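Local coordinates for acetyltransferase (Sinorhizobium meliloti, PDB 4JXR), which probably transfers the acetyl group of acetyl-CoA to an amine such as phosphinothricin, as a GNAT-superfamily acetyltransferase, at residues T3-D8 and V58-R63; A65-A70 and Y90-A95. All blocks are in the same frame, centred on the assembly; numbering follows the deposited sequence.

Interaction 1 (T3-D8 and V58-R63); sequences TATLRD and VALDER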
loop_
_atom_site.group_PDB
_atom_site.type_symbol
_atom_site.label_atom_id
_atom_site.label_comp_id
_atom_site.label_asym_id
_atom_site.label_seq_id
_atom_site.Cartn_x
_atom_site.Cartn_y
_atom_site.Cartn_z
ATOM N N THR A 3 -0.643 -31.518 13.549
ATOM C CA THR A 3 -0.424 -30.157 14.074
ATOM C C THR A 3 0.900 -29.633 13.497
ATOM O O THR A 3 1.898 -30.333 13.464
ATOM C CB THR A 3 -0.405 -30.147 15.609
ATOM O OG1 THR A 3 -1.738 -30.379 16.109
ATOM C CG2 THR A 3 0.103 -28.804 16.166
ATOM N N ALA A 4 0.896 -28.410 12.978
ATOM C CA ALA A 4 2.090 -27.816 12.444
ATOM C C ALA A 4 3.064 -27.467 13.537
ATOM O O ALA A 4 2.692 -27.143 14.669
ATOM C CB ALA A 4 1.686 -26.587 11.682
ATOM N N THR A 5 4.349 -27.525 13.209
ATOM C CA THR A 5 5.413 -27.146 14.121
ATOM C C THR A 5 5.891 -25.763 13.735
ATOM O O THR A 5 6.545 -25.609 12.713
ATOM C CB THR A 5 6.558 -28.159 14.057
ATOM O OG1 THR A 5 6.042 -29.489 14.327
ATOM C CG2 THR A 5 7.633 -27.800 15.001
ATOM N N LEU A 6 5.570 -24.779 14.556
ATOM C CA LEU A 6 5.940 -23.420 14.296
ATOM C C LEU A 6 6.880 -22.925 15.357
ATOM O O LEU A 6 6.834 -23.378 16.525
ATOM C CB LEU A 6 4.695 -22.491 14.319
ATOM C CG LEU A 6 3.525 -22.862 13.448
ATOM C CD1 LEU A 6 2.504 -21.747 13.481
ATOM C CD2 LEU A 6 3.906 -23.201 12.037
ATOM N N ARG A 7 7.717 -21.948 15.034
ATOM C CA ARG A 7 8.470 -21.215 16.007
ATOM C C ARG A 7 8.855 -19.862 15.392
ATOM O O ARG A 7 8.768 -19.679 14.171
ATOM C CB ARG A 7 9.732 -21.991 16.481
ATOM C CG ARG A 7 10.713 -22.290 15.352
ATOM C CD ARG A 7 12.087 -22.640 15.883
ATOM N NE ARG A 7 13.014 -23.100 14.864
ATOM C CZ ARG A 7 13.577 -22.314 13.943
ATOM N NH1 ARG A 7 13.453 -20.988 13.982
ATOM N NH2 ARG A 7 14.349 -22.838 13.011
ATOM N N ASP A 8 9.347 -18.949 16.211
ATOM C CA ASP A 8 9.780 -17.709 15.690
ATOM C C ASP A 8 11.007 -17.869 14.823
ATOM O O ASP A 8 11.906 -18.703 15.113
ATOM C CB ASP A 8 10.029 -16.675 16.793
ATOM C CG ASP A 8 8.729 -16.019 17.244
ATOM O OD1 ASP A 8 7.682 -16.644 17.108
ATOM O OD2 ASP A 8 8.798 -14.867 17.693
ATOM N N VAL A 58 8.378 -19.280 11.397
ATOM C CA VAL A 58 8.629 -20.342 10.442
ATOM C C VAL A 58 7.826 -21.586 10.820
ATOM O O VAL A 58 7.498 -21.814 11.986
ATOM C CB VAL A 58 10.122 -20.702 10.335
ATOM C CG1 VAL A 58 10.911 -19.548 9.728
ATOM C CG2 VAL A 58 10.717 -21.095 11.689
ATOM N N ALA A 59 7.558 -22.375 9.791
ATOM C CA ALA A 59 7.010 -23.733 9.918
ATOM C C ALA A 59 8.122 -24.726 9.578
ATOM O O ALA A 59 8.887 -24.508 8.641
ATOM C CB ALA A 59 5.840 -23.956 8.972
ATOM N N LEU A 60 8.173 -25.784 10.359
ATOM C CA LEU A 60 9.225 -26.790 10.253
ATOM C C LEU A 60 8.664 -28.133 9.871
ATOM O O LEU A 60 7.565 -28.512 10.254
ATOM C CB LEU A 60 9.869 -26.998 11.625
ATOM C CG LEU A 60 10.379 -25.747 12.340
ATOM C CD1 LEU A 60 11.023 -26.123 13.680
ATOM C CD2 LEU A 60 11.316 -24.891 11.484
ATOM N N ASP A 61 9.465 -28.897 9.138
ATOM C CA ASP A 61 9.172 -30.316 8.929
ATOM C C ASP A 61 9.599 -31.129 10.141
ATOM O O ASP A 61 10.062 -30.604 11.131
ATOM C CB ASP A 61 9.779 -30.775 7.580
ATOM C CG ASP A 61 11.325 -30.984 7.611
ATOM O OD1 ASP A 61 11.911 -30.940 8.680
ATOM O OD2 ASP A 61 11.921 -31.186 6.523
ATOM N N GLU A 62 9.436 -32.450 10.045
ATOM C CA GLU A 62 9.639 -33.360 11.183
ATOM C C GLU A 62 11.099 -33.415 11.626
ATOM O O GLU A 62 11.403 -33.837 12.747
ATOM C CB GLU A 62 9.121 -34.771 10.853
ATOM C CG GLU A 62 9.716 -35.387 9.597
ATOM C CD GLU A 62 9.127 -36.752 9.265
ATOM O OE1 GLU A 62 8.152 -37.177 9.927
ATOM O OE2 GLU A 62 9.640 -37.398 8.329
ATOM N N ARG A 63 12.002 -33.047 10.732
ATOM C CA ARG A 63 13.431 -32.965 11.031
ATOM C C ARG A 63 13.903 -31.586 11.439
ATOM O O ARG A 63 15.077 -31.370 11.645
ATOM C CB ARG A 63 14.215 -33.394 9.812
ATOM C CG ARG A 63 13.843 -34.820 9.405
ATOM C CD ARG A 63 15.014 -35.632 8.903
ATOM N NE ARG A 63 14.594 -37.015 8.683
ATOM C CZ ARG A 63 14.626 -37.993 9.595
ATOM N NH1 ARG A 63 15.090 -37.773 10.831
ATOM N NH2 ARG A 63 14.210 -39.185 9.261
HETATM O O HOH W 1 4.890 -27.654 10.343
HETATM O O HOH W 2 6.582 -30.762 11.578
#
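Thr5 lies across from Leu60 of strand 56-60, which runs antiparallel to the edge strand 5-8. Thr5 O accepts from Leu60 N at 2.9 Å, while two waters deal with the return side: one accepts from Thr5 N and donates to Leu60 O, the other links Thr5 OG1 to that same carbonyl. Thr5 CG2, anti to the backbone N, lies against Leu60 CD1 at 4.0 Å, the two side chains crossing at about a right angle. Leu6 sits in a non-hydrogen-bonded pair with Ala59. Leu6 CD2 touches Ala59 CB at 3.7 Å on the face covered by helix 100-115, and the CA-H of Leu6 leans toward Val58 O. Arg7 and Val58 form a hydrogen-bonded pair: Arg7 N donates to Val58 O, and Val58 N returns an almost straight bond to Arg7 O (2.8 Å, 175° at the hydrogen). The Arg7 chain, extended from CG to NE, runs alongside Val58. Val58 CG2 lies over one face of the guanidinium, toward its rim and 3.6 Å from Arg7 NH1; Arg7 NE reaches Leu60 CD1 at 3.8 Å. NH1 also donates to Asp8 O, nearly in the guanidinium plane, and makes a salt bridge to Asp13. Asp8 itself pairs with Arg111. The guanidinium thus has carbon against its face, its charge is met by Asp13, and the Asp8 carbonyl takes a further N-H, which together probably limit its rotation.

Interaction 2 (A65-A70 and Y90-A95); sequences AVIGYA and YLSPEA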
loop_
_atom_site.group_PDB
_atom_site.type_symbol
_atom_site.label_atom_id
_atom_site.label_comp_id
_atom_site.label_asym_id
_atom_site.label_seq_id
_atom_site.Cartn_x
_atom_site.Cartn_y
_atom_site.Cartn_z
ATOM N N ALA A 65 13.659 -28.730 9.544
ATOM C CA ALA A 65 13.989 -27.846 8.438
ATOM C C ALA A 65 12.820 -26.865 8.192
ATOM O O ALA A 65 11.656 -27.241 8.279
ATOM C CB ALA A 65 14.210 -28.610 7.142
ATOM N N VAL A 66 13.167 -25.631 7.833
ATOM C CA VAL A 66 12.148 -24.619 7.522
ATOM C C VAL A 66 11.519 -24.925 6.195
ATOM O O VAL A 66 12.216 -25.015 5.184
ATOM C CB VAL A 66 12.814 -23.240 7.498
ATOM C CG1 VAL A 66 11.871 -22.197 6.940
ATOM C CG2 VAL A 66 13.284 -22.861 8.903
ATOM N N ILE A 67 10.186 -25.047 6.176
ATOM C CA ILE A 67 9.428 -25.338 4.960
ATOM C C ILE A 67 8.397 -24.275 4.608
ATOM O O ILE A 67 7.744 -24.366 3.597
ATOM C CB ILE A 67 8.792 -26.748 5.022
ATOM C CG1 ILE A 67 7.866 -26.875 6.218
ATOM C CG2 ILE A 67 9.914 -27.808 5.053
ATOM C CD1 ILE A 67 7.059 -28.132 6.255
ATOM N N GLY A 68 8.256 -23.255 5.454
ATOM C CA GLY A 68 7.395 -22.131 5.179
ATOM C C GLY A 68 7.686 -21.050 6.179
ATOM O O GLY A 68 8.323 -21.290 7.190
ATOM N N TYR A 69 7.172 -19.831 5.900
ATOM C CA TYR A 69 7.357 -18.733 6.853
ATOM C C TYR A 69 6.212 -17.759 6.681
ATOM O O TYR A 69 5.494 -17.772 5.677
ATOM C CB TYR A 69 8.720 -18.059 6.698
ATOM C CG TYR A 69 8.882 -17.218 5.453
ATOM C CD1 TYR A 69 9.310 -17.783 4.240
ATOM C CD2 TYR A 69 8.636 -15.882 5.452
ATOM C CE1 TYR A 69 9.452 -17.032 3.128
ATOM C CE2 TYR A 69 8.768 -15.129 4.338
ATOM C CZ TYR A 69 9.197 -15.678 3.155
ATOM O OH TYR A 69 9.350 -14.961 1.999
ATOM N N ALA A 70 6.064 -16.904 7.676
ATOM C CA ALA A 70 5.021 -15.887 7.638
ATOM C C ALA A 70 5.415 -14.745 8.546
ATOM O O ALA A 70 6.104 -14.947 9.549
ATOM C CB ALA A 70 3.695 -16.455 8.089
ATOM N N TYR A 90 4.343 -17.590 3.017
ATOM C CA TYR A 90 5.007 -18.289 1.904
ATOM C C TYR A 90 5.315 -19.707 2.312
ATOM O O TYR A 90 6.036 -19.953 3.254
ATOM C CB TYR A 90 6.281 -17.568 1.481
ATOM C CG TYR A 90 5.971 -16.205 0.900
ATOM C CD1 TYR A 90 5.671 -16.072 -0.424
ATOM C CD2 TYR A 90 5.988 -15.064 1.671
ATOM C CE1 TYR A 90 5.319 -14.847 -0.956
ATOM C CE2 TYR A 90 5.617 -13.822 1.128
ATOM C CZ TYR A 90 5.264 -13.759 -0.175
ATOM O OH TYR A 90 4.912 -12.534 -0.713
ATOM N N LEU A 91 4.773 -20.659 1.565
ATOM C CA LEU A 91 5.010 -22.080 1.762
ATOM C C LEU A 91 5.830 -22.635 0.629
ATOM O O LEU A 91 5.531 -22.381 -0.532
ATOM C CB LEU A 91 3.674 -22.812 1.740
ATOM C CG LEU A 91 2.720 -22.460 2.833
ATOM C CD1 LEU A 91 1.408 -23.207 2.683
ATOM C CD2 LEU A 91 3.308 -22.697 4.193
ATOM N N SER A 92 6.807 -23.455 0.939
ATOM C CA SER A 92 7.486 -24.256 -0.081
ATOM C C SER A 92 6.467 -25.202 -0.696
ATOM O O SER A 92 5.465 -25.589 -0.068
ATOM C CB SER A 92 8.617 -25.031 0.522
ATOM O OG SER A 92 8.195 -25.996 1.403
ATOM N N PRO A 93 6.717 -25.641 -1.949
ATOM C CA PRO A 93 5.761 -26.554 -2.588
ATOM C C PRO A 93 5.436 -27.758 -1.727
ATOM O O PRO A 93 4.252 -28.151 -1.668
ATOM C CB PRO A 93 6.478 -26.937 -3.868
ATOM C CG PRO A 93 7.213 -25.666 -4.227
ATOM C CD PRO A 93 7.746 -25.189 -2.900
ATOM N N GLU A 94 6.425 -28.310 -1.029
ATOM C CA GLU A 94 6.229 -29.526 -0.254
ATOM C C GLU A 94 5.414 -29.318 1.006
ATOM O O GLU A 94 4.919 -30.298 1.580
ATOM C CB GLU A 94 7.583 -30.140 0.132
ATOM C CG GLU A 94 8.327 -29.341 1.204
ATOM C CD GLU A 94 9.280 -30.178 2.045
ATOM O OE1 GLU A 94 10.492 -30.199 1.728
ATOM O OE2 GLU A 94 8.816 -30.797 3.030
ATOM N N ALA A 95 5.252 -28.048 1.403
ATOM C CA ALA A 95 4.493 -27.702 2.589
ATOM C C ALA A 95 3.019 -27.450 2.292
ATOM O O ALA A 95 2.284 -27.130 3.208
ATOM C CB ALA A 95 5.071 -26.448 3.252
#
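The antiparallel hairpin of strands 66-74 and 84-91 pairs here beside the acetyl-CoA site, to which Leu91 belongs; strand 66-74 carries a classic beta bulge at Ile67-Gly68, two residues set opposite the single Ala59 of strand 56-60. Tyr69 and Tyr90 are a hydrogen-bonded pair: Tyr69 N donates to Tyr90 O at 2.9 Å, and Tyr90 N to Tyr69 O at an angle of 175°. Their rings run alongside each other, the planes tilted by 28° and displaced, with little overlap. The touching parts are Tyr69 OH against Tyr90 CD2 (3.4 Å) and Tyr69 CE1 against Tyr90 CB (3.6 Å). Tyr21 of helix 14-27 adds an edge-to-face contact to the Tyr90 ring. Gly68, without a CB, lies close to Leu91, at a CA-CA distance of 4.2 Å, with Leu91 CD2 beside it. Beyond it, Ile67 O is gripped twice by Ser92, by the backbone N at 3.0 Å and by OG at 2.8 Å. Ser92 OG, set between its own N and carbonyl carbon (chi1 67°), comes in the carbonyl plane onto a lone pair. Ala95 CB, brought round by the 3-10 turn 93-95, reaches Ile67 O at 3.4 Å and Ile67 CD1 at 4.0 Å. The turn runs on into the Arg-x-x-Gly-x-Gly loop of GNAT motif A, from Arg96 to the acetyl-CoA contact Gly101, which in relatives binds the cofactor pyrophosphate.

In the fold
Interactions 1 and 2 are joined in one sheet, their centres about 9 Å apart, because strands 56-60 and 66-74 are neighbours: Ala59 O lies 2.8 Å from Ile67 N and Ala59 N lies 2.9 Å from Gly68 O, both probable hydrogen bonds. Across the sheet the order is 5-8, 56-60, 66-74, 84-91, so interaction 1 adds one of the two outermost strands and interaction 2 leads inward to the cofactor site. Helix 100-115 covers Leu6, Ala59, Ile67 and Leu91 alike. Ala59 is about 6 Å from Leu91, side chain to side chain, and the Leu91 side chain comes about 3 Å from a citrate, probably from the crystallisation liquor, in a chain that carries no acetyl-CoA.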